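Local coordinates for protein type I modular polyketide synthase (Streptomyces albus subsp. albus, PDB 6IYR) that probably transfers an extender-unit acyl group from acyl-CoA to the acyl carrier protein, as the module 8 acyltransferase domain of the salinomycin polyketide synthase, at residues 87-92 and 119-124; 127-132 and 389-394; 259-264 and 309-314; 273-278 and 300-305; 326-331 and 372-377. All coordinates share one frame; numbering follows the deposited sequence.

Contact 1 (87-92 and 119-124); sequences ESRGVV and GGTVKG
T121 has chi1 57°, which sets OG1 between its backbone N and carbonyl carbon and turns CG2 toward R89. R89 starts with CG anti to its carbonyl carbon, chi1 -66°, and then runs extended to NE. The two side chains cross at about a right angle. T121 CG2 lies over one face of the R89 guanidinium, near its rim, and is 3.4 Å from R89 NE. This is a van der Waals contact; the polar end of R89 is bonded elsewhere. Its NH2 bonds to the carbonyl of W442 and its NE to that of L86, and W442 also makes a cation-pi contact with it. These partners fix the plane on which the T121 methyl rests. On the E87 side, T121 OG1 comes within 3.8 Å of E87 CG. E87 is poorly ordered, so this touch is uncertain.

The backbones do the rest. R89 and G119 form an antiparallel hydrogen-bonded pair. R89 N gives to G119 O at 2.8 Å, and G119 N returns a bond to R89 O at 3.0 Å. S88 and G120 make the next, non-hydrogen-bonded pair. Just past the strand, T121 N reaches E87 O at 2.9 Å, and G120 CA adds a CA-H...O contact to E87 O at 3.3 Å. Beyond strand 88-94 runs strand 41-47, which bonds to S88 and G90. The result is an edge pairing in a three-stranded antiparallel sheet, consistent with the ketosynthase-to-acyltransferase linker found in modular polyketide synthases.

Contact 2 (127-132 and 389-394); sequences RTVFVF and RGHGAF
R127 leaves its backbone with CB 3.7 Å from H391 ND1. The chain then bends at chi3, -75°, and swings the guanidinium back toward the turn at R389-H391. NH1 ends on the carbonyl of R389, with NH1 to O at 2.7 Å and the oxygen near the guanidinium plane. NH2 sits over one face of the H391 ring, offset toward its rim, 3.6 Å from NE2. The two planes are 43° apart, so this is not a flat stack.

H391 is held by the same residue from another side. Its ND1 gives a 2.7 Å bond to R127 O, which lies near the ring plane. V129 CG2 packs 3.5 Å from ND1. Further along, V129 N bonds to A393 O at 2.8 Å, and V129 pairs in parallel with F394. V129 CG2 also makes an off-centre CH-pi contact with the F394 ring, and V131 CG2 meets that ring at its edge.

G390 is the C-prime residue of the Schellman motif that ends helix 379-388, so R127 grips the helix exit. The proton used by H391 toward R127 is on ND1. A second ring proton would probably be disfavoured by the arginine over its face.

Contact 3 (259-264 and 309-314); sequences VSVAEA and DGVRAR
S260 and R314 are an antiparallel hydrogen-bonded pair, and a side chain adds to the usual two bonds. S260 has chi1 56°, which puts OG between its backbone N and carbonyl carbon. From there OG gives a 3.2 Å bond to R314 O, well tilted from the carbonyl plane. The same oxygen takes S260 N at 2.8 Å, so it is gripped twice by one residue. R314 N returns a bond to S260 O at 2.9 Å. R314 bends at chi2 and leads away from strand 257-261. Only its CB lies against S260 OG, at 3.7 Å.

On the other face are V261 and A313, the non-hydrogen-bonded pair, both touched by C306 of helix 296-308. This is the pairing of the first and last strands of a ferredoxin-like small subdomain, with strand order 4-1-3-2, as in other acyltransferases of this family. Past it, A262 N bonds to R312 O at 3.0 Å, and A262 is the centre of an inverse gamma turn.

V261 and V311 both hold CG1 anti to the backbone N (chi1 -172° and 169°). The two CG1 methyls meet at 3.7 Å. E263 reaches out extended, and its OE1 passes 4.0 Å from V311 CG2. That carboxylate is held by a salt bridge to R271, which also bridges D309.

Contact 4 (273-278 and 300-305); sequences SAWGER and DELMAA
E301 OE1 takes two donors from segment 273-278. W275 NE1 gives it a 2.9 Å bond that lies close to the indole plane and uses the anti lone pair of the oxygen. R278 NH2 reaches the same OE1 at 3.1 Å in a salt bridge. It comes on the syn side, 32° out of the carboxylate plane. The guanidinium stands almost perpendicular to the carboxylate, while the indole plane is turned about half as far from it. With a neutral N-H and a positive charge on one oxygen, E301 would probably be stabilised in its ionised form.

R278 gets there by a bend at chi3, which brings NH2 beside the edge of the indole. E301 itself has chi1 26°, off the staggered values, and then runs extended to the carboxylate. W275, R278 and E301 also touch a crystal neighbour, which may influence these conformations.

In the ferredoxin-like small subdomain, the loop after helix 265-273, with a type I turn S273-G276, leads into strand 279-286. Its W275 thus bridges from the end of the first helix to the second, 296-308.

The packing lies beyond the polar group. The NE1-CZ2-CH2 edge of the indole faces helix 296-308, with CZ2 3.9 Å from L302 N. W275 CZ3 is 4.3 Å from L302 CD1, and CH2 is as far from A305 CB, which meets the ring at its edge. A298, a turn earlier in the helix, touches both W275 and R278. The backbone of R278 bonds to D295, just before that helix. L302 CD2 packs on V259 of strand 257-261.

Contact 5 (326-331 and 372-377); sequences QVEHIR and NLRNTV
V327 packs against the end of helix 366-374. Its CG1 lies 3.7 Å from L373 CG, and its CB comes to 4.1 Å from R374 CD. I330 adds a second apolar touch, CD1 to L373 CD2 at 3.7 Å, with the two side chains at about a right angle.

Outside this patch is a salt bridge. E328 OE2 meets R374 NH2 at 3.2 Å, and R374 NE adds a weak bond to the same oxygen. The oxygen lies near the guanidinium plane, but NH2 approaches from above the carboxylate plane. R374 starts with CG opposite its backbone N, chi1 173°, and bends at chi2, which lays its CD over V327 and brings its head to E328.

Y370, one turn back in the helix, touches V327 and E328. L373 also packs on S322 and R245 and is about 4 Å from a bound phosphate, probably from the crystallisation liquor. The neighbouring N372 bonds to the backbone of S220, probably the nucleophile of the GxSxG elbow.

Thus the loop before helix 331-337 packs against the C-terminal end of helix 366-374. Helix 235-248 packs on I330 and L373. After N375 and T376 the chain enters strand 377-378, at one edge of the mixed sheet.

Contacts 2 and 5 are buried, while 1 and 4 lie at the surface and 3 is partly buried. Contacts 1 and 2 touch: strands 116-120 and 129-132 follow each other in the chain, joined by a loop whose G124 O probably accepts from G392 N. Contacts 3 and 4 share the ferredoxin-like subdomain, and V259 packs directly on L302. Contacts 1 and 3 are antiparallel edge pairings held mainly by backbone bonds, whereas contact 2 is a parallel one, with a buried histidine and a partly exposed arginine bonded beside it. Contacts 4 and 5 use no strand pairing. Each sets an arginine-glutamate salt bridge beside apolar packing, and their nearest atoms are about 6 Å apart.

Contact 1 (87-92 and 119-124)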
# COMPACT_ATOMS: atom_id res chain seq x y z
N GLU A 87 3.28 17.81 -19.18
CA GLU A 87 3.53 16.37 -19.24
C GLU A 87 4.84 15.79 -18.70
O GLU A 87 4.85 14.73 -18.13
CB GLU A 87 3.32 15.86 -20.66
CG GLU A 87 1.89 15.99 -21.13
CD GLU A 87 1.53 14.99 -22.21
OE1 GLU A 87 2.45 14.43 -22.86
OE2 GLU A 87 0.31 14.76 -22.41
N SER A 88 5.96 16.46 -18.93
CA SER A 88 7.22 15.95 -18.45
C SER A 88 7.62 16.71 -17.16
O SER A 88 7.44 17.93 -17.07
CB SER A 88 8.25 16.05 -19.57
OG SER A 88 9.54 16.20 -19.03
N ARG A 89 7.85 15.96 -16.07
CA ARG A 89 7.83 16.58 -14.72
C ARG A 89 9.00 16.19 -13.84
O ARG A 89 9.62 15.13 -14.02
CB ARG A 89 6.53 16.24 -13.98
CG ARG A 89 5.28 16.83 -14.59
CD ARG A 89 4.04 16.27 -13.88
NE ARG A 89 2.84 16.91 -14.36
CZ ARG A 89 1.66 16.87 -13.76
NH1 ARG A 89 0.64 17.51 -14.29
NH2 ARG A 89 1.50 16.22 -12.63
N GLY A 90 9.30 17.06 -12.87
CA GLY A 90 10.44 16.86 -11.99
C GLY A 90 10.17 17.51 -10.65
O GLY A 90 9.42 18.48 -10.56
N VAL A 91 10.71 16.91 -9.59
CA VAL A 91 10.58 17.48 -8.26
C VAL A 91 11.93 17.37 -7.60
O VAL A 91 12.61 16.34 -7.72
CB VAL A 91 9.55 16.74 -7.40
CG1 VAL A 91 9.39 17.45 -6.08
CG2 VAL A 91 8.21 16.63 -8.10
N VAL A 92 12.35 18.42 -6.89
CA VAL A 92 13.50 18.27 -6.01
C VAL A 92 13.11 18.56 -4.61
O VAL A 92 12.21 19.36 -4.38
CB VAL A 92 14.69 19.17 -6.41
CG1 VAL A 92 15.14 18.83 -7.82
CG2 VAL A 92 14.30 20.63 -6.32
N GLY A 119 9.70 12.16 -13.98
CA GLY A 119 8.88 11.22 -14.73
C GLY A 119 7.93 11.98 -15.62
O GLY A 119 7.82 13.21 -15.50
N GLY A 120 7.17 11.24 -16.43
CA GLY A 120 6.15 11.81 -17.30
C GLY A 120 4.75 11.34 -16.97
O GLY A 120 4.58 10.22 -16.50
N THR A 121 3.75 12.17 -17.24
CA THR A 121 2.39 11.87 -16.80
C THR A 121 1.82 10.67 -17.57
O THR A 121 2.30 10.34 -18.67
CB THR A 121 1.45 13.05 -17.00
OG1 THR A 121 1.47 13.40 -18.38
CG2 THR A 121 1.87 14.23 -16.15
N VAL A 122 0.86 9.99 -16.95
CA VAL A 122 0.30 8.75 -17.51
C VAL A 122 -1.21 8.89 -17.61
O VAL A 122 -1.85 9.39 -16.68
CB VAL A 122 0.65 7.57 -16.60
CG1 VAL A 122 -0.20 6.37 -16.93
CG2 VAL A 122 2.14 7.25 -16.72
N LYS A 123 -1.77 8.55 -18.77
CA LYS A 123 -3.22 8.58 -18.97
C LYS A 123 -3.93 7.76 -17.89
O LYS A 123 -3.55 6.63 -17.58
CB LYS A 123 -3.54 8.03 -20.37
CG LYS A 123 -4.90 7.35 -20.51
CD LYS A 123 -5.78 8.02 -21.55
CE LYS A 123 -6.75 9.00 -20.88
NZ LYS A 123 -7.36 9.95 -21.85
N GLY A 124 -4.90 8.40 -17.24
CA GLY A 124 -5.70 7.74 -16.23
C GLY A 124 -5.06 7.71 -14.86
O GLY A 124 -5.62 7.16 -13.93

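Contact 2 (127-132 and 389-394)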
# COMPACT_ATOMS: atom_id res chain seq x y z
N ARG A 127 -7.16 8.83 -12.04
CA ARG A 127 -8.09 7.88 -11.48
C ARG A 127 -7.35 6.86 -10.65
O ARG A 127 -7.25 5.69 -11.00
CB ARG A 127 -8.90 7.27 -12.58
CG ARG A 127 -9.69 8.34 -13.28
CD ARG A 127 -10.93 7.76 -13.91
NE ARG A 127 -10.52 7.05 -15.10
CZ ARG A 127 -10.88 5.82 -15.41
NH1 ARG A 127 -10.46 5.29 -16.54
NH2 ARG A 127 -11.73 5.15 -14.63
N THR A 128 -6.87 7.32 -9.51
CA THR A 128 -5.83 6.56 -8.87
C THR A 128 -6.40 5.45 -7.96
O THR A 128 -7.36 5.64 -7.22
CB THR A 128 -4.73 7.46 -8.28
OG1 THR A 128 -4.23 6.97 -7.03
CG2 THR A 128 -5.17 8.87 -8.18
N VAL A 129 -5.82 4.25 -8.12
CA VAL A 129 -6.24 3.11 -7.34
C VAL A 129 -5.42 2.98 -6.06
O VAL A 129 -4.16 3.00 -6.11
CB VAL A 129 -6.06 1.83 -8.15
CG1 VAL A 129 -6.43 0.64 -7.30
CG2 VAL A 129 -6.89 1.89 -9.41
N PHE A 130 -6.08 2.92 -4.92
CA PHE A 130 -5.38 2.60 -3.66
C PHE A 130 -5.33 1.06 -3.42
O PHE A 130 -6.37 0.38 -3.40
CB PHE A 130 -6.02 3.27 -2.45
CG PHE A 130 -5.80 4.78 -2.35
CD1 PHE A 130 -5.22 5.50 -3.39
CD2 PHE A 130 -6.33 5.48 -1.28
CE1 PHE A 130 -5.09 6.88 -3.30
CE2 PHE A 130 -6.24 6.88 -1.20
CZ PHE A 130 -5.62 7.57 -2.22
N VAL A 131 -4.13 0.56 -3.12
CA VAL A 131 -3.88 -0.87 -2.87
C VAL A 131 -3.55 -1.14 -1.41
O VAL A 131 -2.72 -0.45 -0.81
CB VAL A 131 -2.72 -1.38 -3.74
CG1 VAL A 131 -2.45 -2.85 -3.44
CG2 VAL A 131 -3.06 -1.20 -5.20
N PHE A 132 -4.26 -2.08 -0.79
CA PHE A 132 -4.07 -2.35 0.62
C PHE A 132 -3.61 -3.81 0.78
O PHE A 132 -4.39 -4.74 0.59
CB PHE A 132 -5.38 -2.14 1.38
CG PHE A 132 -5.85 -0.71 1.38
CD1 PHE A 132 -6.57 -0.20 0.31
CD2 PHE A 132 -5.48 0.15 2.41
CE1 PHE A 132 -7.00 1.11 0.31
CE2 PHE A 132 -5.99 1.45 2.46
CZ PHE A 132 -6.74 1.93 1.41
N ARG A 389 -10.23 -0.85 -17.45
CA ARG A 389 -11.01 0.34 -17.27
C ARG A 389 -10.19 1.63 -17.32
O ARG A 389 -10.74 2.71 -17.10
CB ARG A 389 -11.83 0.22 -15.99
CG ARG A 389 -12.85 -0.92 -16.11
CD ARG A 389 -13.37 -1.33 -14.77
NE ARG A 389 -14.07 -0.24 -14.09
CZ ARG A 389 -15.37 0.01 -14.25
NH1 ARG A 389 -16.08 -0.77 -15.04
NH2 ARG A 389 -15.98 1.02 -13.61
N GLY A 390 -8.92 1.56 -17.72
CA GLY A 390 -8.14 2.78 -17.95
C GLY A 390 -7.50 3.43 -16.74
O GLY A 390 -7.02 4.54 -16.83
N HIS A 391 -7.47 2.76 -15.60
CA HIS A 391 -6.78 3.33 -14.47
C HIS A 391 -5.27 3.33 -14.74
O HIS A 391 -4.75 2.40 -15.32
CB HIS A 391 -7.08 2.55 -13.21
CG HIS A 391 -8.48 2.71 -12.74
ND1 HIS A 391 -8.83 3.61 -11.77
CD2 HIS A 391 -9.62 2.05 -13.08
CE1 HIS A 391 -10.14 3.52 -11.55
NE2 HIS A 391 -10.64 2.61 -12.36
N GLY A 392 -4.60 4.43 -14.38
CA GLY A 392 -3.21 4.63 -14.81
C GLY A 392 -2.22 4.57 -13.67
O GLY A 392 -1.01 4.52 -13.90
N ALA A 393 -2.71 4.68 -12.44
CA ALA A 393 -1.83 4.72 -11.29
C ALA A 393 -2.35 3.90 -10.13
O ALA A 393 -3.52 3.99 -9.77
CB ALA A 393 -1.57 6.14 -10.83
N PHE A 394 -1.45 3.09 -9.57
CA PHE A 394 -1.71 2.31 -8.39
C PHE A 394 -0.82 2.71 -7.24
O PHE A 394 0.42 2.64 -7.33
CB PHE A 394 -1.48 0.83 -8.71
CG PHE A 394 -2.44 0.29 -9.71
CD1 PHE A 394 -2.25 0.53 -11.05
CD2 PHE A 394 -3.54 -0.45 -9.32
CE1 PHE A 394 -3.17 0.09 -11.98
CE2 PHE A 394 -4.40 -0.99 -10.26
CZ PHE A 394 -4.25 -0.68 -11.57

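Contact 3 (259-264 and 309-314)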
# COMPACT_ATOMS: atom_id res chain seq x y z
N VAL A 259 4.01 -20.49 0.68
CA VAL A 259 5.15 -20.33 -0.17
C VAL A 259 4.76 -19.62 -1.46
O VAL A 259 3.68 -19.86 -2.05
CB VAL A 259 5.90 -21.67 -0.46
CG1 VAL A 259 5.95 -22.58 0.76
CG2 VAL A 259 5.36 -22.38 -1.66
N SER A 260 5.64 -18.73 -1.89
CA SER A 260 5.48 -18.05 -3.17
C SER A 260 6.04 -18.94 -4.26
O SER A 260 7.08 -19.59 -4.08
CB SER A 260 6.23 -16.72 -3.20
OG SER A 260 7.59 -16.96 -2.89
N VAL A 261 5.32 -18.99 -5.37
CA VAL A 261 5.72 -19.79 -6.51
C VAL A 261 5.63 -18.93 -7.74
O VAL A 261 4.57 -18.34 -8.03
CB VAL A 261 4.78 -20.98 -6.71
CG1 VAL A 261 5.34 -21.89 -7.78
CG2 VAL A 261 4.63 -21.75 -5.40
N ALA A 262 6.75 -18.82 -8.43
CA ALA A 262 6.85 -17.97 -9.60
C ALA A 262 6.36 -18.75 -10.78
O ALA A 262 7.14 -19.13 -11.62
CB ALA A 262 8.28 -17.50 -9.85
N GLU A 263 5.07 -19.04 -10.82
CA GLU A 263 4.50 -19.84 -11.87
C GLU A 263 3.10 -19.28 -12.04
O GLU A 263 2.50 -18.81 -11.07
CB GLU A 263 4.46 -21.30 -11.42
CG GLU A 263 4.08 -22.32 -12.48
CD GLU A 263 4.32 -23.80 -12.04
OE1 GLU A 263 4.86 -24.58 -12.85
OE2 GLU A 263 3.88 -24.21 -10.94
N ALA A 264 2.55 -19.37 -13.24
CA ALA A 264 1.17 -18.99 -13.49
C ALA A 264 0.16 -19.82 -12.71
O ALA A 264 0.28 -21.04 -12.57
CB ALA A 264 0.86 -19.08 -14.98
N ASP A 309 11.70 -28.45 -11.23
CA ASP A 309 11.26 -27.98 -12.54
C ASP A 309 11.87 -26.65 -12.94
O ASP A 309 11.48 -26.06 -13.93
CB ASP A 309 9.75 -27.90 -12.58
CG ASP A 309 9.14 -29.25 -12.61
OD1 ASP A 309 9.85 -30.17 -13.04
OD2 ASP A 309 7.99 -29.40 -12.17
N GLY A 310 12.83 -26.19 -12.18
CA GLY A 310 13.39 -24.87 -12.38
C GLY A 310 12.48 -23.73 -11.97
O GLY A 310 12.73 -22.59 -12.33
N VAL A 311 11.48 -24.00 -11.13
CA VAL A 311 10.54 -22.96 -10.74
C VAL A 311 10.87 -22.40 -9.36
O VAL A 311 11.02 -23.14 -8.41
CB VAL A 311 9.10 -23.49 -10.81
CG1 VAL A 311 8.14 -22.51 -10.14
CG2 VAL A 311 8.71 -23.66 -12.27
N ARG A 312 11.12 -21.11 -9.28
CA ARG A 312 11.53 -20.51 -8.03
C ARG A 312 10.38 -20.50 -7.02
O ARG A 312 9.30 -20.02 -7.30
CB ARG A 312 12.00 -19.07 -8.25
CG ARG A 312 12.99 -18.61 -7.19
CD ARG A 312 13.35 -17.15 -7.34
NE ARG A 312 12.65 -16.34 -6.34
CZ ARG A 312 13.22 -15.79 -5.27
NH1 ARG A 312 12.48 -15.09 -4.42
NH2 ARG A 312 14.53 -15.92 -5.06
N ALA A 313 10.61 -21.14 -5.88
CA ALA A 313 9.62 -21.19 -4.82
C ALA A 313 10.31 -20.80 -3.53
O ALA A 313 11.40 -21.30 -3.25
CB ALA A 313 9.06 -22.59 -4.71
N ARG A 314 9.66 -19.97 -2.71
CA ARG A 314 10.26 -19.49 -1.45
C ARG A 314 9.25 -19.42 -0.35
O ARG A 314 8.06 -19.11 -0.56
CB ARG A 314 10.89 -18.10 -1.62
CG ARG A 314 12.02 -18.05 -2.66
CD ARG A 314 13.32 -18.69 -2.13
NE ARG A 314 13.91 -19.63 -3.09
CZ ARG A 314 14.95 -19.38 -3.87
NH1 ARG A 314 15.38 -20.29 -4.73
NH2 ARG A 314 15.60 -18.23 -3.79

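Contact 4 (273-278 and 300-305)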
# COMPACT_ATOMS: atom_id res chain seq x y z
N SER A 273 -2.48 -29.98 -7.18
CA SER A 273 -3.68 -30.81 -7.20
C SER A 273 -3.46 -32.17 -6.51
O SER A 273 -4.29 -32.65 -5.74
CB SER A 273 -4.08 -31.08 -8.67
OG SER A 273 -5.27 -31.83 -8.66
N ALA A 274 -2.28 -32.71 -6.74
CA ALA A 274 -1.76 -33.93 -6.13
C ALA A 274 -1.82 -33.96 -4.61
O ALA A 274 -2.07 -34.99 -4.04
CB ALA A 274 -0.33 -34.16 -6.59
N TRP A 275 -1.65 -32.82 -3.96
CA TRP A 275 -1.64 -32.82 -2.51
C TRP A 275 -3.02 -32.71 -1.92
O TRP A 275 -3.18 -32.77 -0.70
CB TRP A 275 -0.77 -31.65 -2.01
CG TRP A 275 0.70 -31.92 -2.06
CD1 TRP A 275 1.45 -32.43 -1.06
CD2 TRP A 275 1.60 -31.72 -3.17
NE1 TRP A 275 2.74 -32.57 -1.45
CE2 TRP A 275 2.88 -32.09 -2.72
CE3 TRP A 275 1.47 -31.18 -4.44
CZ2 TRP A 275 4.01 -31.95 -3.51
CZ3 TRP A 275 2.59 -31.02 -5.22
CH2 TRP A 275 3.85 -31.41 -4.75
N GLY A 276 -3.99 -32.28 -2.71
CA GLY A 276 -5.36 -32.21 -2.19
C GLY A 276 -5.52 -31.13 -1.15
O GLY A 276 -4.83 -30.09 -1.20
N GLU A 277 -6.28 -31.42 -0.11
CA GLU A 277 -6.49 -30.46 0.98
C GLU A 277 -5.26 -30.08 1.82
O GLU A 277 -5.37 -29.28 2.74
CB GLU A 277 -7.57 -30.90 1.95
CG GLU A 277 -8.37 -32.11 1.55
CD GLU A 277 -9.35 -31.78 0.47
OE1 GLU A 277 -10.10 -32.69 0.08
OE2 GLU A 277 -9.32 -30.61 0.00
N ARG A 278 -4.13 -30.68 1.54
CA ARG A 278 -2.91 -30.34 2.24
C ARG A 278 -2.29 -29.03 1.74
O ARG A 278 -1.41 -28.49 2.37
CB ARG A 278 -1.90 -31.48 2.17
CG ARG A 278 -2.38 -32.80 2.71
CD ARG A 278 -1.28 -33.84 2.65
NE ARG A 278 -0.21 -33.50 3.56
CZ ARG A 278 1.07 -33.65 3.29
NH1 ARG A 278 1.96 -33.29 4.20
NH2 ARG A 278 1.47 -34.14 2.14
N ASP A 300 7.10 -28.05 2.13
CA ASP A 300 8.48 -28.48 1.82
C ASP A 300 8.54 -29.29 0.51
O ASP A 300 9.48 -29.15 -0.27
CB ASP A 300 9.06 -29.36 2.96
CG ASP A 300 9.37 -28.56 4.24
OD1 ASP A 300 9.60 -27.35 4.14
OD2 ASP A 300 9.28 -29.13 5.34
N GLU A 301 7.63 -30.23 0.33
CA GLU A 301 7.68 -31.07 -0.87
C GLU A 301 7.21 -30.33 -2.11
O GLU A 301 7.78 -30.51 -3.18
CB GLU A 301 6.93 -32.38 -0.69
CG GLU A 301 5.84 -32.30 0.33
CD GLU A 301 5.40 -33.65 0.87
OE1 GLU A 301 4.20 -33.92 0.70
OE2 GLU A 301 6.17 -34.32 1.61
N LEU A 302 6.36 -29.33 -1.93
CA LEU A 302 6.04 -28.42 -3.05
C LEU A 302 7.26 -27.65 -3.55
O LEU A 302 7.55 -27.62 -4.76
CB LEU A 302 4.93 -27.42 -2.63
CG LEU A 302 4.67 -26.35 -3.72
CD1 LEU A 302 4.09 -27.04 -4.93
CD2 LEU A 302 3.72 -25.30 -3.19
N MET A 303 8.02 -27.09 -2.62
CA MET A 303 9.22 -26.35 -3.00
C MET A 303 10.26 -27.23 -3.72
O MET A 303 10.82 -26.85 -4.74
CB MET A 303 9.85 -25.69 -1.78
CG MET A 303 9.08 -24.49 -1.27
SD MET A 303 9.75 -23.81 0.26
CE MET A 303 11.43 -23.46 -0.25
N ALA A 304 10.46 -28.43 -3.22
CA ALA A 304 11.38 -29.36 -3.85
C ALA A 304 10.91 -29.71 -5.28
O ALA A 304 11.67 -29.66 -6.25
CB ALA A 304 11.47 -30.63 -2.99
N ALA A 305 9.61 -29.95 -5.42
CA ALA A 305 9.05 -30.22 -6.73
C ALA A 305 9.26 -29.04 -7.69
O ALA A 305 9.65 -29.22 -8.85
CB ALA A 305 7.59 -30.59 -6.60

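Contact 5 (326-331 and 372-377)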
# COMPACT_ATOMS: atom_id res chain seq x y z
N GLN A 326 -7.72 -25.10 6.13
CA GLN A 326 -7.54 -25.05 7.57
C GLN A 326 -8.52 -24.06 8.20
O GLN A 326 -8.83 -24.14 9.39
CB GLN A 326 -6.10 -24.69 7.96
CG GLN A 326 -5.13 -25.83 7.77
CD GLN A 326 -3.77 -25.57 8.38
OE1 GLN A 326 -3.64 -24.90 9.42
NE2 GLN A 326 -2.73 -26.14 7.76
N VAL A 327 -8.89 -23.04 7.43
CA VAL A 327 -9.73 -21.95 7.93
C VAL A 327 -11.13 -22.45 8.35
O VAL A 327 -11.84 -21.81 9.14
CB VAL A 327 -9.83 -20.87 6.80
CG1 VAL A 327 -10.85 -19.81 7.13
CG2 VAL A 327 -8.46 -20.21 6.61
N GLU A 328 -11.53 -23.62 7.85
CA GLU A 328 -12.87 -24.18 8.21
C GLU A 328 -12.99 -24.35 9.68
O GLU A 328 -14.04 -24.16 10.26
CB GLU A 328 -13.13 -25.52 7.49
CG GLU A 328 -13.47 -25.29 6.02
CD GLU A 328 -13.22 -26.49 5.09
OE1 GLU A 328 -12.79 -27.58 5.55
OE2 GLU A 328 -13.45 -26.33 3.87
N HIS A 329 -11.87 -24.61 10.33
CA HIS A 329 -11.84 -24.82 11.77
C HIS A 329 -12.27 -23.57 12.57
O HIS A 329 -12.72 -23.69 13.69
CB HIS A 329 -10.42 -25.27 12.12
CG HIS A 329 -10.09 -25.23 13.58
ND1 HIS A 329 -10.57 -26.17 14.47
CD2 HIS A 329 -9.11 -24.57 14.24
CE1 HIS A 329 -10.02 -25.97 15.66
NE2 HIS A 329 -9.12 -25.01 15.54
N ILE A 330 -12.13 -22.37 12.03
CA ILE A 330 -12.57 -21.20 12.79
C ILE A 330 -13.79 -20.50 12.15
O ILE A 330 -14.17 -19.38 12.51
CB ILE A 330 -11.43 -20.17 12.95
CG1 ILE A 330 -10.87 -19.79 11.55
CG2 ILE A 330 -10.37 -20.74 13.85
CD1 ILE A 330 -9.96 -18.57 11.52
N ARG A 331 -14.40 -21.16 11.19
CA ARG A 331 -15.54 -20.56 10.51
C ARG A 331 -16.63 -20.11 11.48
O ARG A 331 -17.14 -18.98 11.38
CB ARG A 331 -16.11 -21.53 9.51
CG ARG A 331 -17.34 -21.01 8.80
CD ARG A 331 -18.06 -22.14 8.10
NE ARG A 331 -18.57 -21.67 6.82
CZ ARG A 331 -19.80 -21.23 6.58
NH1 ARG A 331 -20.10 -20.74 5.38
NH2 ARG A 331 -20.75 -21.32 7.51
N ASN A 372 -13.50 -14.14 2.55
CA ASN A 372 -12.23 -13.47 2.29
C ASN A 372 -11.08 -14.32 2.84
O ASN A 372 -10.14 -14.61 2.13
CB ASN A 372 -12.22 -12.12 2.99
CG ASN A 372 -10.87 -11.43 2.92
OD1 ASN A 372 -9.99 -11.70 3.74
ND2 ASN A 372 -10.74 -10.47 2.00
N LEU A 373 -11.23 -14.77 4.08
CA LEU A 373 -10.21 -15.60 4.75
C LEU A 373 -10.06 -16.99 4.14
O LEU A 373 -8.96 -17.52 4.02
CB LEU A 373 -10.52 -15.70 6.24
CG LEU A 373 -9.47 -16.34 7.15
CD1 LEU A 373 -8.15 -15.57 7.10
CD2 LEU A 373 -10.04 -16.34 8.55
N ARG A 374 -11.18 -17.54 3.68
CA ARG A 374 -11.23 -18.91 3.22
C ARG A 374 -10.78 -19.08 1.79
O ARG A 374 -10.22 -20.11 1.42
CB ARG A 374 -12.65 -19.47 3.40
CG ARG A 374 -12.84 -20.85 2.78
CD ARG A 374 -12.05 -21.91 3.53
NE ARG A 374 -12.23 -23.26 2.95
CZ ARG A 374 -11.53 -23.73 1.92
NH1 ARG A 374 -10.70 -22.95 1.24
NH2 ARG A 374 -11.66 -24.99 1.56
N ASN A 375 -10.99 -18.08 0.96
CA ASN A 375 -10.82 -18.26 -0.46
C ASN A 375 -9.60 -17.58 -1.06
O ASN A 375 -9.07 -16.66 -0.49
CB ASN A 375 -12.08 -17.80 -1.16
CG ASN A 375 -13.21 -18.79 -0.94
OD1 ASN A 375 -13.22 -19.85 -1.55
ND2 ASN A 375 -13.94 -18.58 0.09
N THR A 376 -9.30 -17.95 -2.29
CA THR A 376 -8.16 -17.43 -3.04
C THR A 376 -8.27 -15.90 -3.22
O THR A 376 -9.33 -15.37 -3.45
CB THR A 376 -8.08 -18.10 -4.43
OG1 THR A 376 -7.98 -19.51 -4.28
CG2 THR A 376 -6.90 -17.64 -5.22
N VAL A 377 -7.16 -15.21 -3.08
CA VAL A 377 -7.14 -13.79 -3.28
C VAL A 377 -6.85 -13.59 -4.76
O VAL A 377 -5.77 -13.86 -5.22
CB VAL A 377 -6.03 -13.13 -2.46
CG1 VAL A 377 -5.92 -11.65 -2.77
CG2 VAL A 377 -6.23 -13.37 -0.98